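Phospholipase C-beta (PLC-beta) (Sepia officinalis, PDB 3QR0) is a multidomain phospholipase C of the beta class that joins PH, EF-hand, TIM-barrel and C2 domains and holds a calcium ion in the barrel. Local coordinates at residues K157-L162 against K211-D216; K169-V174 against N205-L210; A189-A194 against L223-R228; E196-P201 against F215-K220; D282-V287 against Q296-G301. All blocks are in the same frame, centred on the assembly; numbering follows the deposited sequence.

Interaction 1: K157-L162 against K211-D216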
# COMPACT_ATOMS: atom_id res chain seq x y z
N LYS A 157 18.91 -6.70 6.47
CA LYS A 157 19.06 -5.79 5.33
C LYS A 157 20.22 -4.81 5.54
O LYS A 157 21.07 -4.62 4.66
CB LYS A 157 17.77 -5.01 5.09
CG LYS A 157 17.86 -3.94 4.01
CD LYS A 157 16.48 -3.53 3.51
CE LYS A 157 16.57 -2.31 2.61
NZ LYS A 157 15.24 -1.97 2.00
N LEU A 158 20.26 -4.20 6.72
CA LEU A 158 21.37 -3.33 7.10
C LEU A 158 22.69 -4.10 7.09
O LEU A 158 23.72 -3.58 6.63
CB LEU A 158 21.12 -2.72 8.49
CG LEU A 158 22.22 -1.84 9.09
CD1 LEU A 158 22.51 -0.65 8.17
CD2 LEU A 158 21.83 -1.36 10.48
N TYR A 159 22.67 -5.33 7.60
CA TYR A 159 23.85 -6.19 7.61
C TYR A 159 24.37 -6.41 6.18
O TYR A 159 25.57 -6.32 5.93
CB TYR A 159 23.56 -7.54 8.27
CG TYR A 159 24.71 -8.52 8.20
CD1 TYR A 159 25.74 -8.47 9.12
CD2 TYR A 159 24.77 -9.49 7.19
CE1 TYR A 159 26.81 -9.36 9.05
CE2 TYR A 159 25.84 -10.38 7.11
CZ TYR A 159 26.85 -10.31 8.05
OH TYR A 159 27.91 -11.19 7.99
N PHE A 160 23.46 -6.70 5.26
CA PHE A 160 23.86 -6.92 3.87
C PHE A 160 24.32 -5.64 3.17
O PHE A 160 25.19 -5.70 2.30
CB PHE A 160 22.76 -7.62 3.08
CG PHE A 160 22.83 -9.11 3.17
CD1 PHE A 160 22.18 -9.79 4.20
CD2 PHE A 160 23.58 -9.84 2.26
CE1 PHE A 160 22.26 -11.17 4.31
CE2 PHE A 160 23.66 -11.23 2.36
CZ PHE A 160 23.00 -11.89 3.39
N ARG A 161 23.76 -4.50 3.57
CA ARG A 161 24.27 -3.23 3.08
C ARG A 161 25.73 -3.07 3.51
O ARG A 161 26.60 -2.75 2.69
CB ARG A 161 23.45 -2.05 3.59
CG ARG A 161 23.78 -0.79 2.82
CD ARG A 161 23.20 0.46 3.42
NE ARG A 161 23.96 1.64 2.99
CZ ARG A 161 23.54 2.89 3.05
NH1 ARG A 161 22.32 3.18 3.51
NH2 ARG A 161 24.33 3.87 2.63
N LEU A 162 26.00 -3.31 4.79
CA LEU A 162 27.34 -3.14 5.34
C LEU A 162 28.38 -4.09 4.74
O LEU A 162 29.53 -3.69 4.55
CB LEU A 162 27.31 -3.29 6.87
CG LEU A 162 26.60 -2.15 7.60
CD1 LEU A 162 26.45 -2.48 9.07
CD2 LEU A 162 27.36 -0.83 7.43
N LYS A 211 35.46 -11.57 8.22
CA LYS A 211 35.49 -12.82 8.99
C LYS A 211 34.83 -12.65 10.36
O LYS A 211 34.02 -13.48 10.76
CB LYS A 211 36.94 -13.29 9.20
CG LYS A 211 37.66 -13.71 7.93
CD LYS A 211 39.17 -13.67 8.10
CE LYS A 211 39.88 -13.90 6.78
NZ LYS A 211 41.36 -13.91 6.93
N ALA A 212 35.18 -11.57 11.05
CA ALA A 212 34.65 -11.29 12.39
C ALA A 212 33.25 -10.67 12.37
O ALA A 212 32.61 -10.55 13.41
CB ALA A 212 35.61 -10.38 13.15
N PHE A 213 32.79 -10.28 11.18
CA PHE A 213 31.52 -9.57 11.03
C PHE A 213 30.41 -10.51 10.54
O PHE A 213 29.90 -10.37 9.43
CB PHE A 213 31.72 -8.40 10.06
CG PHE A 213 30.69 -7.31 10.19
CD1 PHE A 213 30.81 -6.34 11.18
CD2 PHE A 213 29.62 -7.23 9.31
CE1 PHE A 213 29.87 -5.32 11.29
CE2 PHE A 213 28.68 -6.22 9.42
CZ PHE A 213 28.80 -5.26 10.42
N ASP A 214 30.06 -11.48 11.38
CA ASP A 214 28.95 -12.40 11.11
C ASP A 214 27.63 -11.82 11.62
O ASP A 214 27.62 -10.97 12.51
CB ASP A 214 29.21 -13.76 11.76
CG ASP A 214 29.36 -13.67 13.27
OD1 ASP A 214 30.44 -13.25 13.74
OD2 ASP A 214 28.40 -14.01 13.98
N PHE A 215 26.51 -12.30 11.07
CA PHE A 215 25.20 -11.75 11.44
C PHE A 215 24.84 -11.95 12.92
O PHE A 215 24.27 -11.06 13.54
CB PHE A 215 24.08 -12.32 10.56
CG PHE A 215 22.73 -11.75 10.89
CD1 PHE A 215 22.44 -10.42 10.59
CD2 PHE A 215 21.76 -12.51 11.53
CE1 PHE A 215 21.20 -9.87 10.91
CE2 PHE A 215 20.52 -11.98 11.85
CZ PHE A 215 20.24 -10.65 11.54
N ASP A 216 25.18 -13.11 13.48
CA ASP A 216 24.81 -13.38 14.88
C ASP A 216 25.53 -12.45 15.85
O ASP A 216 24.95 -12.02 16.85
CB ASP A 216 25.03 -14.85 15.24
CG ASP A 216 23.98 -15.76 14.62
OD1 ASP A 216 22.94 -15.26 14.14
OD2 ASP A 216 24.19 -17.00 14.61
O HOH W 1 26.96 -14.37 8.87

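Interaction 2: K169-V174 against N205-L210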
# COMPACT_ATOMS: atom_id res chain seq x y z
N LYS A 169 37.54 -3.78 0.66
CA LYS A 169 38.66 -4.73 0.75
C LYS A 169 38.44 -5.71 1.90
O LYS A 169 39.26 -5.81 2.81
CB LYS A 169 40.00 -3.99 0.87
CG LYS A 169 40.12 -2.83 -0.11
CD LYS A 169 41.56 -2.48 -0.44
CE LYS A 169 41.62 -1.36 -1.48
NZ LYS A 169 42.93 -1.33 -2.19
N ASN A 170 37.31 -6.42 1.84
CA ASN A 170 36.90 -7.38 2.86
C ASN A 170 36.89 -6.81 4.28
O ASN A 170 37.14 -7.53 5.25
CB ASN A 170 37.77 -8.64 2.78
CG ASN A 170 37.62 -9.38 1.45
OD1 ASN A 170 36.52 -9.47 0.90
ND2 ASN A 170 38.73 -9.91 0.94
N LYS A 171 36.57 -5.53 4.40
CA LYS A 171 36.50 -4.87 5.71
C LYS A 171 35.31 -3.91 5.75
O LYS A 171 35.00 -3.25 4.75
CB LYS A 171 37.79 -4.11 6.01
CG LYS A 171 39.00 -4.99 6.22
CD LYS A 171 40.27 -4.18 6.43
CE LYS A 171 41.42 -5.07 6.87
NZ LYS A 171 42.68 -4.30 7.09
N ILE A 172 34.66 -3.84 6.91
CA ILE A 172 33.52 -2.96 7.12
C ILE A 172 33.99 -1.74 7.91
O ILE A 172 34.33 -1.86 9.08
CB ILE A 172 32.39 -3.67 7.90
CG1 ILE A 172 31.84 -4.86 7.10
CG2 ILE A 172 31.26 -2.69 8.20
CD1 ILE A 172 32.74 -6.09 7.08
N PRO A 173 34.01 -0.56 7.27
CA PRO A 173 34.46 0.63 8.02
C PRO A 173 33.46 1.04 9.10
O PRO A 173 32.25 0.99 8.88
CB PRO A 173 34.60 1.71 6.94
CG PRO A 173 33.83 1.23 5.77
CD PRO A 173 33.66 -0.25 5.88
N VAL A 174 33.97 1.42 10.27
CA VAL A 174 33.13 1.89 11.38
C VAL A 174 32.35 3.13 10.94
O VAL A 174 31.19 3.30 11.30
CB VAL A 174 33.97 2.23 12.64
CG1 VAL A 174 33.10 2.90 13.70
CG2 VAL A 174 34.63 0.98 13.20
N ASN A 205 38.09 5.91 12.45
CA ASN A 205 38.70 5.51 11.18
C ASN A 205 39.09 4.02 11.11
O ASN A 205 39.87 3.62 10.24
CB ASN A 205 39.93 6.37 10.90
CG ASN A 205 39.64 7.86 11.01
OD1 ASN A 205 38.72 8.38 10.37
ND2 ASN A 205 40.43 8.56 11.82
N ASP A 206 38.55 3.21 12.02
CA ASP A 206 38.82 1.77 12.03
C ASP A 206 37.91 1.03 11.04
O ASP A 206 37.01 1.62 10.45
CB ASP A 206 38.63 1.20 13.44
CG ASP A 206 39.76 1.58 14.39
OD1 ASP A 206 40.89 1.85 13.93
OD2 ASP A 206 39.52 1.60 15.62
N ALA A 207 38.18 -0.26 10.88
CA ALA A 207 37.37 -1.13 10.02
C ALA A 207 37.39 -2.55 10.57
O ALA A 207 38.39 -3.00 11.12
CB ALA A 207 37.89 -1.10 8.60
N ILE A 208 36.27 -3.26 10.41
CA ILE A 208 36.12 -4.62 10.94
C ILE A 208 36.28 -5.64 9.82
O ILE A 208 35.76 -5.46 8.73
CB ILE A 208 34.73 -4.82 11.58
CG1 ILE A 208 34.43 -3.70 12.59
CG2 ILE A 208 34.65 -6.18 12.26
CD1 ILE A 208 33.07 -3.81 13.24
N ASP A 209 37.00 -6.73 10.10
CA ASP A 209 37.20 -7.79 9.12
C ASP A 209 35.88 -8.52 8.84
O ASP A 209 35.09 -8.76 9.76
CB ASP A 209 38.24 -8.81 9.62
CG ASP A 209 39.65 -8.24 9.67
OD1 ASP A 209 40.53 -8.90 10.25
OD2 ASP A 209 39.88 -7.13 9.13
N LEU A 210 35.66 -8.87 7.58
CA LEU A 210 34.47 -9.62 7.17
C LEU A 210 34.33 -10.91 7.96
O LEU A 210 33.22 -11.29 8.33
CB LEU A 210 34.52 -9.94 5.67
CG LEU A 210 33.32 -10.72 5.10
CD1 LEU A 210 32.01 -9.98 5.37
CD2 LEU A 210 33.50 -10.96 3.62

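Interaction 3: A189-A194 against L223-R228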
# COMPACT_ATOMS: atom_id res chain seq x y z
N ALA A 189 28.18 8.14 19.50
CA ALA A 189 28.93 7.71 20.68
C ALA A 189 28.38 6.40 21.23
O ALA A 189 29.15 5.53 21.65
CB ALA A 189 28.91 8.80 21.76
N ARG A 190 27.05 6.26 21.24
CA ARG A 190 26.41 5.02 21.68
C ARG A 190 26.83 3.86 20.78
O ARG A 190 27.17 2.78 21.27
CB ARG A 190 24.88 5.14 21.66
CG ARG A 190 24.31 6.06 22.73
CD ARG A 190 22.78 6.08 22.69
NE ARG A 190 22.21 4.77 23.02
CZ ARG A 190 20.91 4.48 22.98
NH1 ARG A 190 20.02 5.39 22.63
NH2 ARG A 190 20.51 3.25 23.31
N ILE A 191 26.82 4.10 19.48
CA ILE A 191 27.23 3.11 18.50
C ILE A 191 28.67 2.65 18.74
O ILE A 191 28.95 1.46 18.78
CB ILE A 191 27.05 3.63 17.05
CG1 ILE A 191 25.55 3.70 16.71
CG2 ILE A 191 27.77 2.73 16.06
CD1 ILE A 191 25.24 4.57 15.51
N SER A 192 29.58 3.61 18.94
CA SER A 192 30.99 3.28 19.23
C SER A 192 31.13 2.44 20.50
O SER A 192 31.87 1.44 20.51
CB SER A 192 31.82 4.56 19.36
OG SER A 192 31.91 5.23 18.12
N LYS A 193 30.44 2.84 21.56
CA LYS A 193 30.45 2.11 22.83
C LYS A 193 29.93 0.68 22.65
O LYS A 193 30.48 -0.26 23.23
CB LYS A 193 29.60 2.84 23.88
CG LYS A 193 30.17 4.19 24.32
CD LYS A 193 31.05 4.07 25.56
CE LYS A 193 30.23 3.94 26.83
NZ LYS A 193 31.06 4.13 28.06
N ALA A 194 28.88 0.52 21.85
CA ALA A 194 28.29 -0.79 21.58
C ALA A 194 29.26 -1.69 20.81
O ALA A 194 29.38 -2.87 21.11
CB ALA A 194 26.97 -0.65 20.82
N LEU A 223 21.79 -5.94 20.54
CA LEU A 223 21.56 -6.12 21.98
C LEU A 223 22.37 -5.12 22.80
O LEU A 223 21.87 -4.58 23.79
CB LEU A 223 21.92 -7.55 22.42
CG LEU A 223 21.11 -8.70 21.81
CD1 LEU A 223 21.62 -10.05 22.33
CD2 LEU A 223 19.63 -8.53 22.12
N ALA A 224 23.61 -4.87 22.38
CA ALA A 224 24.48 -3.89 23.04
C ALA A 224 24.07 -2.43 22.79
O ALA A 224 24.37 -1.57 23.61
CB ALA A 224 25.92 -4.10 22.60
N LEU A 225 23.42 -2.17 21.66
CA LEU A 225 23.09 -0.80 21.27
C LEU A 225 21.81 -0.28 21.92
O LEU A 225 21.83 0.73 22.61
CB LEU A 225 22.96 -0.67 19.75
CG LEU A 225 22.63 0.73 19.23
CD1 LEU A 225 23.67 1.74 19.71
CD2 LEU A 225 22.55 0.74 17.71
N LEU A 226 20.70 -0.97 21.67
CA LEU A 226 19.41 -0.51 22.16
C LEU A 226 19.17 -0.99 23.58
O LEU A 226 19.56 -2.10 23.94
CB LEU A 226 18.26 -0.95 21.25
CG LEU A 226 18.19 -0.22 19.91
CD1 LEU A 226 19.25 -0.77 18.98
CD2 LEU A 226 16.81 -0.33 19.28
N GLU A 227 18.54 -0.13 24.38
CA GLU A 227 18.07 -0.49 25.71
C GLU A 227 16.59 -0.86 25.60
O GLU A 227 15.71 -0.00 25.74
CB GLU A 227 18.29 0.66 26.70
CG GLU A 227 19.72 0.73 27.23
CD GLU A 227 20.06 2.06 27.91
OE1 GLU A 227 19.30 3.05 27.74
OE2 GLU A 227 21.09 2.11 28.61
N ARG A 228 16.33 -2.13 25.32
CA ARG A 228 14.97 -2.64 25.23
C ARG A 228 14.51 -3.02 26.65
O ARG A 228 14.30 -4.20 26.96
CB ARG A 228 14.91 -3.82 24.27
CG ARG A 228 15.41 -3.50 22.84
CD ARG A 228 14.52 -2.47 22.14
NE ARG A 228 13.12 -2.88 22.16
CZ ARG A 228 12.53 -3.67 21.27
NH1 ARG A 228 13.21 -4.14 20.22
NH2 ARG A 228 11.26 -3.99 21.43
O HOH W 2 23.50 2.42 23.67

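Interaction 4: E196-P201 against F215-K220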
# COMPACT_ATOMS: atom_id res chain seq x y z
N GLU A 196 32.47 -1.42 20.90
CA GLU A 196 33.51 -1.72 21.89
C GLU A 196 33.09 -2.87 22.80
O GLU A 196 33.86 -3.80 23.01
CB GLU A 196 33.82 -0.47 22.72
CG GLU A 196 35.14 -0.53 23.46
CD GLU A 196 35.47 0.77 24.18
OE1 GLU A 196 34.52 1.54 24.49
OE2 GLU A 196 36.66 1.04 24.42
N LYS A 197 31.86 -2.81 23.31
CA LYS A 197 31.33 -3.85 24.20
C LYS A 197 31.32 -5.24 23.56
O LYS A 197 31.53 -6.24 24.25
CB LYS A 197 29.91 -3.48 24.65
CG LYS A 197 29.31 -4.41 25.68
CD LYS A 197 28.08 -3.80 26.32
CE LYS A 197 27.58 -4.64 27.49
NZ LYS A 197 26.46 -3.97 28.21
N ILE A 198 31.09 -5.29 22.25
CA ILE A 198 31.06 -6.55 21.50
C ILE A 198 32.46 -7.12 21.24
O ILE A 198 32.60 -8.33 21.03
CB ILE A 198 30.32 -6.36 20.15
CG1 ILE A 198 28.83 -6.09 20.39
CG2 ILE A 198 30.49 -7.57 19.24
CD1 ILE A 198 28.13 -7.18 21.16
N GLY A 199 33.47 -6.26 21.28
CA GLY A 199 34.85 -6.67 21.02
C GLY A 199 35.32 -6.34 19.61
O GLY A 199 36.34 -6.87 19.16
N TRP A 200 34.59 -5.46 18.92
CA TRP A 200 34.99 -4.98 17.60
C TRP A 200 35.69 -3.63 17.70
O TRP A 200 35.45 -2.89 18.66
CB TRP A 200 33.77 -4.80 16.69
CG TRP A 200 33.19 -6.06 16.12
CD1 TRP A 200 33.79 -7.28 16.00
CD2 TRP A 200 31.89 -6.19 15.54
NE1 TRP A 200 32.94 -8.17 15.41
CE2 TRP A 200 31.76 -7.53 15.11
CE3 TRP A 200 30.81 -5.32 15.34
CZ2 TRP A 200 30.60 -8.01 14.50
CZ3 TRP A 200 29.66 -5.80 14.74
CH2 TRP A 200 29.56 -7.13 14.32
N PRO A 201 36.55 -3.30 16.72
CA PRO A 201 37.11 -1.96 16.60
C PRO A 201 36.02 -0.89 16.53
O PRO A 201 35.05 -1.06 15.79
CB PRO A 201 37.88 -2.02 15.27
CG PRO A 201 38.25 -3.44 15.12
CD PRO A 201 37.13 -4.23 15.73
N PHE A 215 26.51 -12.30 11.07
CA PHE A 215 25.20 -11.75 11.44
C PHE A 215 24.84 -11.95 12.92
O PHE A 215 24.27 -11.06 13.54
CB PHE A 215 24.08 -12.32 10.56
CG PHE A 215 22.73 -11.75 10.89
CD1 PHE A 215 22.44 -10.42 10.59
CD2 PHE A 215 21.76 -12.51 11.53
CE1 PHE A 215 21.20 -9.87 10.91
CE2 PHE A 215 20.52 -11.98 11.85
CZ PHE A 215 20.24 -10.65 11.54
N ASP A 216 25.18 -13.11 13.48
CA ASP A 216 24.81 -13.38 14.88
C ASP A 216 25.53 -12.45 15.85
O ASP A 216 24.95 -12.02 16.85
CB ASP A 216 25.03 -14.85 15.24
CG ASP A 216 23.98 -15.76 14.62
OD1 ASP A 216 22.94 -15.26 14.14
OD2 ASP A 216 24.19 -17.00 14.61
N THR A 217 26.78 -12.11 15.53
CA THR A 217 27.50 -11.09 16.29
C THR A 217 26.92 -9.70 16.01
O THR A 217 26.88 -8.85 16.90
CB THR A 217 29.00 -11.11 15.96
OG1 THR A 217 29.49 -12.44 16.10
CG2 THR A 217 29.77 -10.18 16.88
N PHE A 218 26.47 -9.47 14.77
CA PHE A 218 25.76 -8.23 14.44
C PHE A 218 24.47 -8.10 15.26
O PHE A 218 24.09 -6.99 15.64
CB PHE A 218 25.46 -8.14 12.94
CG PHE A 218 25.03 -6.77 12.48
CD1 PHE A 218 25.87 -5.67 12.66
CD2 PHE A 218 23.81 -6.57 11.86
CE1 PHE A 218 25.48 -4.39 12.23
CE2 PHE A 218 23.42 -5.30 11.42
CZ PHE A 218 24.25 -4.21 11.62
N PHE A 219 23.79 -9.21 15.55
CA PHE A 219 22.63 -9.17 16.45
C PHE A 219 23.05 -8.85 17.88
O PHE A 219 22.34 -8.13 18.59
CB PHE A 219 21.81 -10.46 16.41
CG PHE A 219 20.54 -10.38 17.21
CD1 PHE A 219 19.46 -9.65 16.73
CD2 PHE A 219 20.43 -11.00 18.45
CE1 PHE A 219 18.28 -9.55 17.46
CE2 PHE A 219 19.25 -10.91 19.20
CZ PHE A 219 18.17 -10.18 18.70
N LYS A 220 24.19 -9.38 18.31
CA LYS A 220 24.74 -9.05 19.63
C LYS A 220 25.05 -7.54 19.72
O LYS A 220 24.96 -6.94 20.78
CB LYS A 220 26.00 -9.89 19.92
CG LYS A 220 26.27 -10.11 21.41
CD LYS A 220 27.53 -10.96 21.65
CE LYS A 220 27.99 -10.85 23.09
NZ LYS A 220 29.25 -11.62 23.37

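Interaction 5: D282-V287 against Q296-G301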
# COMPACT_ATOMS: atom_id res chain seq x y z
N ASP A 282 16.58 -23.03 17.66
CA ASP A 282 16.92 -22.07 16.60
C ASP A 282 17.36 -20.74 17.18
O ASP A 282 18.40 -20.22 16.82
CB ASP A 282 15.73 -21.83 15.66
CG ASP A 282 15.45 -22.99 14.72
OD1 ASP A 282 16.39 -23.77 14.43
OD2 ASP A 282 14.29 -23.13 14.27
N TYR A 283 16.56 -20.19 18.09
CA TYR A 283 16.79 -18.84 18.60
C TYR A 283 17.98 -18.83 19.56
O TYR A 283 18.82 -17.93 19.51
CB TYR A 283 15.54 -18.27 19.28
CG TYR A 283 14.26 -18.42 18.46
CD1 TYR A 283 14.25 -18.19 17.09
CD2 TYR A 283 13.06 -18.77 19.07
CE1 TYR A 283 13.09 -18.32 16.34
CE2 TYR A 283 11.88 -18.90 18.32
CZ TYR A 283 11.91 -18.67 16.96
OH TYR A 283 10.75 -18.81 16.21
N GLU A 284 18.06 -19.85 20.42
CA GLU A 284 19.16 -19.98 21.36
C GLU A 284 20.49 -20.28 20.67
O GLU A 284 21.53 -19.84 21.15
CB GLU A 284 18.85 -21.04 22.41
CG GLU A 284 17.85 -20.58 23.43
CD GLU A 284 18.35 -19.40 24.24
OE1 GLU A 284 19.52 -19.44 24.70
OE2 GLU A 284 17.59 -18.42 24.41
N SER A 285 20.45 -21.02 19.57
CA SER A 285 21.64 -21.22 18.73
C SER A 285 22.20 -19.89 18.24
O SER A 285 23.40 -19.63 18.34
CB SER A 285 21.32 -22.12 17.53
OG SER A 285 21.06 -23.45 17.95
N ALA A 286 21.31 -19.05 17.70
CA ALA A 286 21.67 -17.73 17.19
C ALA A 286 22.22 -16.78 18.26
O ALA A 286 23.15 -16.02 18.00
CB ALA A 286 20.47 -17.09 16.49
N VAL A 287 21.66 -16.84 19.47
CA VAL A 287 22.01 -15.89 20.52
C VAL A 287 23.07 -16.40 21.51
O VAL A 287 23.90 -15.61 21.96
CB VAL A 287 20.75 -15.44 21.29
CG1 VAL A 287 21.12 -14.70 22.56
CG2 VAL A 287 19.88 -14.57 20.38
N GLN A 296 15.04 -24.30 26.77
CA GLN A 296 15.16 -23.14 27.65
C GLN A 296 15.46 -21.89 26.84
O GLN A 296 16.56 -21.73 26.31
CB GLN A 296 16.25 -23.37 28.70
CG GLN A 296 15.89 -24.41 29.76
CD GLN A 296 16.76 -24.33 31.00
OE1 GLN A 296 17.05 -23.24 31.50
NE2 GLN A 296 17.18 -25.48 31.52
N LEU A 297 14.47 -21.00 26.74
CA LEU A 297 14.60 -19.76 26.00
C LEU A 297 14.98 -18.62 26.94
O LEU A 297 14.29 -18.37 27.93
CB LEU A 297 13.28 -19.44 25.28
CG LEU A 297 13.25 -18.23 24.34
CD1 LEU A 297 14.21 -18.42 23.17
CD2 LEU A 297 11.83 -17.97 23.85
N THR A 298 16.08 -17.95 26.62
CA THR A 298 16.60 -16.84 27.42
C THR A 298 15.95 -15.51 27.01
O THR A 298 15.22 -15.44 26.02
CB THR A 298 18.14 -16.71 27.25
OG1 THR A 298 18.46 -16.47 25.88
CG2 THR A 298 18.85 -17.98 27.72
N LYS A 299 16.24 -14.46 27.78
CA LYS A 299 15.74 -13.11 27.50
C LYS A 299 16.13 -12.64 26.09
O LYS A 299 15.31 -12.07 25.36
CB LYS A 299 16.30 -12.15 28.55
CG LYS A 299 15.77 -10.73 28.48
CD LYS A 299 16.21 -9.93 29.70
CE LYS A 299 17.72 -9.76 29.78
NZ LYS A 299 18.13 -8.82 30.86
N GLU A 300 17.37 -12.91 25.71
CA GLU A 300 17.88 -12.51 24.40
C GLU A 300 17.28 -13.37 23.29
O GLU A 300 17.04 -12.89 22.19
CB GLU A 300 19.41 -12.59 24.37
CG GLU A 300 20.13 -11.55 25.24
CD GLU A 300 20.12 -11.85 26.74
OE1 GLU A 300 19.89 -13.02 27.15
OE2 GLU A 300 20.36 -10.91 27.53
N GLY A 301 17.05 -14.65 23.60
CA GLY A 301 16.34 -15.55 22.69
C GLY A 301 14.90 -15.12 22.44
O GLY A 301 14.40 -15.22 21.32
O HOH W 3 19.23 -21.65 26.43

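Interaction 1: K157-L162 against K211-D216
An aromatic cluster, fixed by one hydrogen bond, joins helix 151-165 to the loop that leads into helix 215-225. Tyr159 is its centre: CG lies anti to the backbone N (chi1 175°), which sends the ring out toward the loop. The hydroxyl donates to Phe213 O, 2.6 Å from Tyr159 OH, in the carbonyl plane and on a lone pair. A water that accepts from Phe215 N gives Tyr159 OH a further, weak bond. Within the EF-hand domain this packing bridges about 50 residues of chain. The edge of the Phe215 ring points at the Tyr159 face, planes at 80°, while Phe215 CB sits 4.2 Å above the Tyr159 ring centroid in a CH-pi contact. Phe213 comes tip to tip with the tyrosine; their planes are nearly parallel (5°) but slid apart, so Tyr159 CE1 meets Phe213 CD2 at 3.5 Å with little overlap. At the edge of the Phe213 ring, Leu162 CD1 lies 3.9 Å from Phe213 CZ. Asp214 takes the N-cap position and bonds to Thr217.

Interaction 2: K169-V174 against N205-L210
Four backbone hydrogen bonds hold residues 169-174 against 205-210, with the strand segments 171-173 and 207-209 running antiparallel at 155°. Ile172 and Ile208 form the hydrogen-bonded pair at the middle: Ile172 N lies 2.7 Å from Ile208 O, and Ile208 N is likewise 2.7 Å from Ile172 O. Both bonds are nearly straight, yet only the first lies in the plane of its carbonyl; the second donor stands above it. Beyond this pair the ladder runs on past the strands, through Leu210 N to Asn170 O (3.1 Å) and Val174 N to Asp206 O (3.1 Å). A CA-H...O contact, Lys171 CA to Ile208 O at 3.2 Å, supplements them. Such a short two-stranded sheet linking two loops is the hallmark of paired EF-hands. Apolar side chains gather on the face of Ile172 and Ile208, which is buried against Ile177 of helix 174-181, Phe213 and Trp200; Ile172 CD1 also reaches Leu210 CD1 at 4.3 Å. The face of Lys171, Pro173 and Ala207 is polar at one end. There the extended Lys171 chain lies alongside Asp209, pointing the same way, and Lys171 CE passes 3.4 Å from Asp209 OD2. Lys171 NZ stays 4.5 Å from Asp209 OD2, so the opposite charges are near but form no salt bridge.

Interaction 3: A189-A194 against L223-R228
Leu225 is the apolar centre, with CG anti to its backbone N (chi1 -179°) so that CD1 swings against helix 185-198. Leu225 CD1 lies alongside Ile191 CG1 at 4.0 Å, the two side chains pointing the same way. Next to them Ala194 CB meets Ala224 CB at 4.0 Å, and these small side chains let the helices come close together. Outward, the Arg190 chain bends at chi3 (65°) and brings NH2 2.9 Å from Leu225 O, a bond with a bent N-H...O angle of 131°. A water completes the bridge, accepting from Arg190 NE at 2.8 Å and donating to Leu225 O at 2.6 Å, so this carbonyl at the end of helix 215-225 is gripped twice. Glu227 adds charge nearby without a bond, whereas Arg190 also makes a salt bridge to Asp698. Around this contact between EF-hand helices, Leu181 of helix 174-181 touches both Ile191 and Leu225, Leu223 reaches helix 299-307, and Leu226 packs on Gln660 of strand 650-660 in the C2 region.

Interaction 4: E196-P201 against F215-K220
Helix 185-198 ends in a Schellman motif at Gly199, whose positive phi (101°) turns the chain toward Trp200, while residues 215-220 form the opening turns of helix 215-225. The contact thus sets the end of one EF-hand helix beside the start of another. Its nearest CA atoms, those of Ile198 and Lys220, stay 7.0 Å apart, so side chains do the bridging. Thr217 has CG2 anti to its backbone N, which sets this methyl against two partners at once: Thr217 CG2 is 3.3 Å from Trp200 CZ2 and 3.6 Å from Ile198 CG2. The same Ile198 CG2 methyl lies over the centre of one face of the Trp200 ring. Trp200 NE1 makes a weak hydrogen bond to Ala212 O. Trp200 CH2 comes to the edge of the Phe218 ring, 4.3 Å from Phe218 CD1. Along the extended Lys220 chain the packing is tight, Ile198 CD1 lying 3.5 Å from Lys220 CG and only 3.2 Å from Lys220 O.

Interaction 5: D282-V287 against Q296-G301
Glu284 projects from helix 273-288 into the turn that opens helix 299-307, and its side chain carries most of the polar contact. From CB the chain leaves with CG anti to the carbonyl carbon and then bends at chi2 (-63°), which lays Glu284 CG 3.4 Å from Gln296 O. At the tip, OE2 accepts twice from one residue. Thr298 OG1 donates to Glu284 OE2 at 2.6 Å along the syn lone pair, and Thr298 N reaches Glu284 OE2 at 2.7 Å in an almost straight bond (170°) from above the carboxylate plane. The other oxygen, OE1, bonds to Asn288 and receives a weak bond from a water whose oxygen lies 2.7 Å from Gln296 O, to which it also donates. Thr298 is the N-cap of helix 299-307 in this EF-hand-like region: Gly301 N donates to Thr298 OG1 at 3.2 Å, so Glu284 fixes the hydroxyl that caps the helix. The nearby helix start would probably help keep this buried carboxylate ionised. Glu284 OE2 also stands 3.6 Å from Gly301 CA, where a side chain would collide with it. Alongside, the Val287 and Glu300 side chains cross at about a right angle, Val287 CG1 lying 3.3 Å from Glu300 CB, and Tyr283 CB touches Leu297 CD1 at 4.1 Å. The weakly bonded strand 296-297 pairs with strand 245-246 through backbone bonds between Leu297 and Ile245.

How the interactions relate
Interactions 1, 2 and 4 meet at Phe213 and Trp200: Phe213 CD1 lies 3.5 Å from Trp200 CH2, and Ile208 CD1 is 3.4 Å from Trp200 CE3, so the small sheet rests directly on the aromatic core. The centres of interactions 1 and 4 are about 10 Å apart, as are those of 3 and 4, which share helices 185-198 and 215-225. Helix 215-225 also leads to interaction 5, where Phe219 CE2 packs 3.9 Å from Val287 CG2 and Leu223 CD1 3.6 Å from Glu300 CG. Interaction 2 stands farthest from interaction 5, with centres about 28 Å apart. Asn339, Glu368, Asp370 and Glu417, which bind the calcium ion, belong to the barrel and to none of these contacts.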